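Local coordinates for protein phthiocerol synthesis polyketide synthase type I PpsC (Mycobacterium tuberculosis, PDB 7AHB) that probably loads the extender unit for phthiocerol chain elongation, as the acyltransferase domain of a modular polyketide synthase, by transferring an acyl group to the acyl carrier protein, at residues L198-S210 against L323-Y335. Residues are numbered along the deposited sequence; the frame is centred on the assembly and turned at random.
With SCN (thiocyanate ion), chain N.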
loop_
_atom_site.group_PDB
_atom_site.type_symbol
_atom_site.label_atom_id
_atom_site.label_comp_id
_atom_site.label_asym_id
_atom_site.label_seq_id
_atom_site.Cartn_x
_atom_site.Cartn_y
_atom_site.Cartn_z
ATOM N N LEU A 198 5.140 -15.860 7.345
ATOM C CA LEU A 198 4.084 -14.916 7.690
ATOM C C LEU A 198 4.452 -13.589 7.029
ATOM O O LEU A 198 5.458 -12.977 7.389
ATOM C CB LEU A 198 3.964 -14.768 9.206
ATOM C CG LEU A 198 2.741 -14.001 9.692
ATOM C CD1 LEU A 198 2.363 -14.410 11.126
ATOM C CD2 LEU A 198 2.981 -12.488 9.631
ATOM N N GLY A 199 3.672 -13.159 6.042
ATOM C CA GLY A 199 4.035 -11.995 5.248
ATOM C C GLY A 199 3.448 -10.686 5.722
ATOM O O GLY A 199 4.139 -9.655 5.728
ATOM N N ILE A 200 2.182 -10.707 6.129
ATOM C CA ILE A 200 1.500 -9.496 6.570
ATOM C C ILE A 200 0.673 -9.825 7.798
ATOM O O ILE A 200 -0.166 -10.731 7.762
ATOM C CB ILE A 200 0.597 -8.888 5.478
ATOM C CG1 ILE A 200 1.425 -8.583 4.220
ATOM C CG2 ILE A 200 -0.091 -7.611 5.996
ATOM C CD1 ILE A 200 0.623 -7.928 3.093
ATOM N N TYR A 201 0.892 -9.075 8.880
ATOM C CA TYR A 201 -0.041 -9.071 10.008
ATOM C C TYR A 201 -1.173 -8.136 9.599
ATOM O O TYR A 201 -1.056 -6.911 9.744
ATOM C CB TYR A 201 0.632 -8.588 11.286
ATOM C CG TYR A 201 1.826 -9.394 11.750
ATOM C CD1 TYR A 201 1.671 -10.469 12.599
ATOM C CD2 TYR A 201 3.105 -9.058 11.345
ATOM C CE1 TYR A 201 2.768 -11.202 13.036
ATOM C CE2 TYR A 201 4.214 -9.771 11.774
ATOM C CZ TYR A 201 4.040 -10.839 12.627
ATOM O OH TYR A 201 5.137 -11.535 13.049
ATOM N N ALA A 202 -2.263 -8.698 9.054
ATOM C CA ALA A 202 -3.281 -7.833 8.465
ATOM C C ALA A 202 -4.222 -7.238 9.516
ATOM O O ALA A 202 -4.586 -6.057 9.444
ATOM C CB ALA A 202 -4.082 -8.593 7.419
ATOM N N SER A 203 -4.623 -8.023 10.477
ATOM C CA SER A 203 -5.556 -7.608 11.507
ATOM C C SER A 203 -5.491 -8.651 12.614
ATOM O O SER A 203 -4.750 -9.640 12.490
ATOM C CB SER A 203 -6.965 -7.496 10.953
ATOM O OG SER A 203 -7.519 -8.769 10.741
ATOM N N PRO A 204 -6.261 -8.494 13.692
ATOM C CA PRO A 204 -6.298 -9.562 14.710
ATOM C C PRO A 204 -6.896 -10.844 14.185
ATOM O O PRO A 204 -6.732 -11.893 14.824
ATOM C CB PRO A 204 -7.156 -8.969 15.840
ATOM C CG PRO A 204 -7.174 -7.475 15.587
ATOM C CD PRO A 204 -7.068 -7.317 14.077
ATOM N N ARG A 205 -7.579 -10.799 13.036
ATOM C CA ARG A 205 -8.323 -11.945 12.534
ATOM C C ARG A 205 -7.842 -12.476 11.196
ATOM O O ARG A 205 -8.263 -13.567 10.806
ATOM C CB ARG A 205 -9.813 -11.595 12.401
ATOM C CG ARG A 205 -10.614 -11.845 13.659
ATOM C CD ARG A 205 -11.908 -11.013 13.680
ATOM N NE ARG A 205 -11.640 -9.612 14.039
ATOM C CZ ARG A 205 -11.349 -9.198 15.280
ATOM N NH1 ARG A 205 -11.122 -7.902 15.518
ATOM N NH2 ARG A 205 -11.265 -10.084 16.284
ATOM N N GLN A 206 -6.985 -11.751 10.492
ATOM C CA GLN A 206 -6.499 -12.158 9.185
ATOM C C GLN A 206 -4.992 -11.988 9.094
ATOM O O GLN A 206 -4.429 -11.019 9.611
ATOM C CB GLN A 206 -7.158 -11.341 8.070
ATOM C CG GLN A 206 -8.644 -11.663 7.856
ATOM C CD GLN A 206 -9.223 -10.906 6.671
ATOM O OE1 GLN A 206 -9.090 -9.683 6.575
ATOM N NE2 GLN A 206 -9.857 -11.633 5.758
ATOM N N THR A 207 -4.350 -12.912 8.387
ATOM C CA THR A 207 -2.906 -12.932 8.217
ATOM C C THR A 207 -2.615 -13.369 6.791
ATOM O O THR A 207 -3.332 -14.195 6.234
ATOM C CB THR A 207 -2.237 -13.909 9.217
ATOM O OG1 THR A 207 -2.661 -13.631 10.569
ATOM C CG2 THR A 207 -0.749 -13.829 9.132
ATOM N N VAL A 208 -1.546 -12.840 6.217
ATOM C CA VAL A 208 -1.137 -13.178 4.860
ATOM C C VAL A 208 0.133 -14.006 4.946
ATOM O O VAL A 208 1.067 -13.643 5.675
ATOM C CB VAL A 208 -0.913 -11.924 3.989
ATOM C CG1 VAL A 208 -0.443 -12.346 2.593
ATOM C CG2 VAL A 208 -2.190 -11.113 3.897
ATOM N N ILE A 209 0.165 -15.111 4.200
ATOM C CA ILE A 209 1.344 -15.946 4.071
ATOM C C ILE A 209 1.932 -15.749 2.678
ATOM O O ILE A 209 1.248 -15.375 1.710
ATOM C CB ILE A 209 1.037 -17.434 4.336
ATOM C CG1 ILE A 209 -0.059 -17.938 3.392
ATOM C CG2 ILE A 209 0.662 -17.642 5.786
ATOM C CD1 ILE A 209 -0.282 -19.496 3.472
ATOM N N SER A 210 3.219 -16.033 2.570
ATOM C CA SER A 210 3.939 -15.762 1.342
ATOM C C SER A 210 4.899 -16.905 1.078
ATOM O O SER A 210 5.504 -17.426 2.011
ATOM C CB SER A 210 4.706 -14.415 1.432
ATOM O OG SER A 210 5.447 -14.214 0.259
ATOM N N LEU A 323 -8.150 -2.770 2.008
ATOM C CA LEU A 323 -7.715 -2.805 3.405
ATOM C C LEU A 323 -8.741 -2.273 4.398
ATOM O O LEU A 323 -8.533 -2.393 5.617
ATOM C CB LEU A 323 -6.425 -2.006 3.568
ATOM C CG LEU A 323 -5.264 -2.370 2.651
ATOM C CD1 LEU A 323 -4.110 -1.420 2.853
ATOM C CD2 LEU A 323 -4.864 -3.802 2.887
ATOM N N THR A 324 -9.835 -1.689 3.922
ATOM C CA THR A 324 -10.738 -1.004 4.838
ATOM C C THR A 324 -11.404 -1.976 5.806
ATOM O O THR A 324 -11.650 -1.617 6.966
ATOM C CB THR A 324 -11.771 -0.202 4.041
ATOM O OG1 THR A 324 -12.397 -1.038 3.072
ATOM C CG2 THR A 324 -11.093 0.971 3.315
ATOM N N HIS A 325 -11.671 -3.213 5.376
ATOM C CA HIS A 325 -12.226 -4.191 6.308
ATOM C C HIS A 325 -11.211 -4.589 7.380
ATOM O O HIS A 325 -11.562 -4.720 8.558
ATOM C CB HIS A 325 -12.703 -5.436 5.560
ATOM C CG HIS A 325 -13.125 -6.555 6.466
ATOM N ND1 HIS A 325 -14.234 -6.473 7.288
ATOM C CD2 HIS A 325 -12.582 -7.776 6.693
ATOM C CE1 HIS A 325 -14.362 -7.598 7.972
ATOM N NE2 HIS A 325 -13.371 -8.405 7.631
ATOM N N SER A 326 -9.953 -4.807 6.987
ATOM C CA SER A 326 -8.911 -5.122 7.964
ATOM C C SER A 326 -8.681 -3.959 8.916
ATOM O O SER A 326 -8.459 -4.162 10.119
ATOM C CB SER A 326 -7.601 -5.477 7.251
ATOM O OG SER A 326 -7.750 -6.673 6.506
ATOM N N ILE A 327 -8.708 -2.730 8.393
ATOM C CA ILE A 327 -8.597 -1.558 9.257
ATOM C C ILE A 327 -9.706 -1.576 10.304
ATOM O O ILE A 327 -9.466 -1.454 11.512
ATOM C CB ILE A 327 -8.630 -0.268 8.411
ATOM C CG1 ILE A 327 -7.352 -0.161 7.578
ATOM C CG2 ILE A 327 -8.795 0.958 9.309
ATOM C CD1 ILE A 327 -7.394 0.897 6.505
ATOM N N SER A 328 -10.946 -1.726 9.854
ATOM C CA SER A 328 -12.059 -1.739 10.795
ATOM C C SER A 328 -11.929 -2.884 11.796
ATOM O O SER A 328 -12.215 -2.709 12.989
ATOM C CB SER A 328 -13.377 -1.838 10.036
ATOM O OG SER A 328 -13.605 -0.643 9.296
ATOM N N ASP A 329 -11.505 -4.067 11.335
ATOM C CA ASP A 329 -11.319 -5.172 12.272
ATOM C C ASP A 329 -10.326 -4.802 13.373
ATOM O O ASP A 329 -10.568 -5.069 14.555
ATOM C CB ASP A 329 -10.844 -6.418 11.540
ATOM C CG ASP A 329 -11.979 -7.140 10.830
ATOM O OD1 ASP A 329 -13.163 -6.782 11.067
ATOM O OD2 ASP A 329 -11.679 -8.053 10.034
ATOM N N THR A 330 -9.203 -4.181 13.000
ATOM C CA THR A 330 -8.211 -3.786 13.994
ATOM C C THR A 330 -8.781 -2.750 14.949
ATOM O O THR A 330 -8.661 -2.881 16.168
ATOM C CB THR A 330 -6.966 -3.251 13.295
ATOM O OG1 THR A 330 -6.280 -4.342 12.695
ATOM C CG2 THR A 330 -6.042 -2.533 14.274
ATOM N N LEU A 331 -9.412 -1.711 14.407
ATOM C CA LEU A 331 -9.929 -0.641 15.257
ATOM C C LEU A 331 -10.995 -1.166 16.209
ATOM O O LEU A 331 -11.065 -0.745 17.375
ATOM C CB LEU A 331 -10.489 0.488 14.391
ATOM C CG LEU A 331 -9.463 1.215 13.534
ATOM C CD1 LEU A 331 -10.138 2.195 12.596
ATOM C CD2 LEU A 331 -8.444 1.947 14.411
ATOM N N ARG A 332 -11.834 -2.093 15.727
ATOM C CA ARG A 332 -12.901 -2.641 16.558
ATOM C C ARG A 332 -12.343 -3.408 17.753
ATOM O O ARG A 332 -13.014 -3.524 18.782
ATOM C CB ARG A 332 -13.789 -3.549 15.706
ATOM C CG ARG A 332 -15.246 -3.579 16.095
ATOM C CD ARG A 332 -16.045 -4.531 15.179
ATOM N NE ARG A 332 -15.675 -4.362 13.785
ATOM C CZ ARG A 332 -16.441 -3.788 12.862
ATOM N NH1 ARG A 332 -17.657 -3.336 13.175
ATOM N NH2 ARG A 332 -15.989 -3.688 11.615
ATOM N N ALA A 333 -11.125 -3.937 17.640
ATOM C CA ALA A 333 -10.551 -4.726 18.719
ATOM C C ALA A 333 -10.072 -3.877 19.884
ATOM O O ALA A 333 -9.938 -4.402 20.987
ATOM C CB ALA A 333 -9.378 -5.562 18.195
ATOM N N SER A 334 -9.821 -2.585 19.667
ATOM C CA SER A 334 -9.290 -1.714 20.699
ATOM C C SER A 334 -10.151 -0.504 20.995
ATOM O O SER A 334 -10.023 0.056 22.095
ATOM C CB SER A 334 -7.898 -1.196 20.298
ATOM O OG SER A 334 -6.917 -2.209 20.348
ATOM N N TYR A 335 -11.006 -0.070 20.059
ATOM C CA TYR A 335 -11.700 1.207 20.184
ATOM C C TYR A 335 -13.193 1.073 19.890
ATOM O O TYR A 335 -13.681 0.020 19.473
ATOM C CB TYR A 335 -11.074 2.247 19.256
ATOM C CG TYR A 335 -9.568 2.301 19.352
ATOM C CD1 TYR A 335 -8.943 2.705 20.539
ATOM C CD2 TYR A 335 -8.757 1.943 18.266
ATOM C CE1 TYR A 335 -7.570 2.757 20.634
ATOM C CE2 TYR A 335 -7.379 1.993 18.366
ATOM C CZ TYR A 335 -6.793 2.408 19.573
ATOM O OH TYR A 335 -5.418 2.465 19.677
HETATM S S SCN N . -3.253 -7.525 3.730
HETATM C C SCN N . -4.932 -7.129 4.283
HETATM N N SCN N . -5.987 -6.879 4.622
HETATM O O HOH W 1 -5.498 -3.273 10.282
HETATM O O HOH W 2 -9.375 -8.535 8.847
#
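Pro204 lies against Thr330 where the hairpin loop of the small antiparallel subdomain meets helix 324-334 of the larger alpha/beta part, the two-lobed build of acyltransferase domains. This is the tight part of the contact. The CD of Pro204 comes within 3.4 Å of Thr330 OG1, the two side chains crossing at about a right angle, while its CG reaches Ala333 CB, one turn further along the helix. Next to it, Ser203 sets its CB against the carbonyl O of Ser326. A chi1 of 74° swings Ser203 OG back over its own loop, where it accepts from Arg205 N in an ST turn and, weakly, from Gln206 N. Water 1 joins Ala202 O to Thr330 OG1.

Toward solvent the fit loosens. Arg205 bends at chi3 and brings NH1 in its guanidinium plane to Asp329 O, a weak bond of 3.0 Å with an N-H...O angle of 134°. The Asp329 carboxylate stands nearly perpendicular to that plane; with Arg205 NE still 4.3 Å from Asp329 OD2, the pair falls short of a salt bridge, though the positive charge would probably stabilise the carboxylate. Water 2 does the joining here: it accepts from Ser203 OG and donates to both Gln206 OE1 and Asp329 OD2.

At the inner end a thiocyanate, probably from the crystallisation liquor, wedges between the lobes. Its sulfur nestles by Ile200 and Val208, its carbon lies between Ala202 CB and Leu323 CD2, and its nitrogen takes a 2.6 Å hydrogen bond from Ser326 OG.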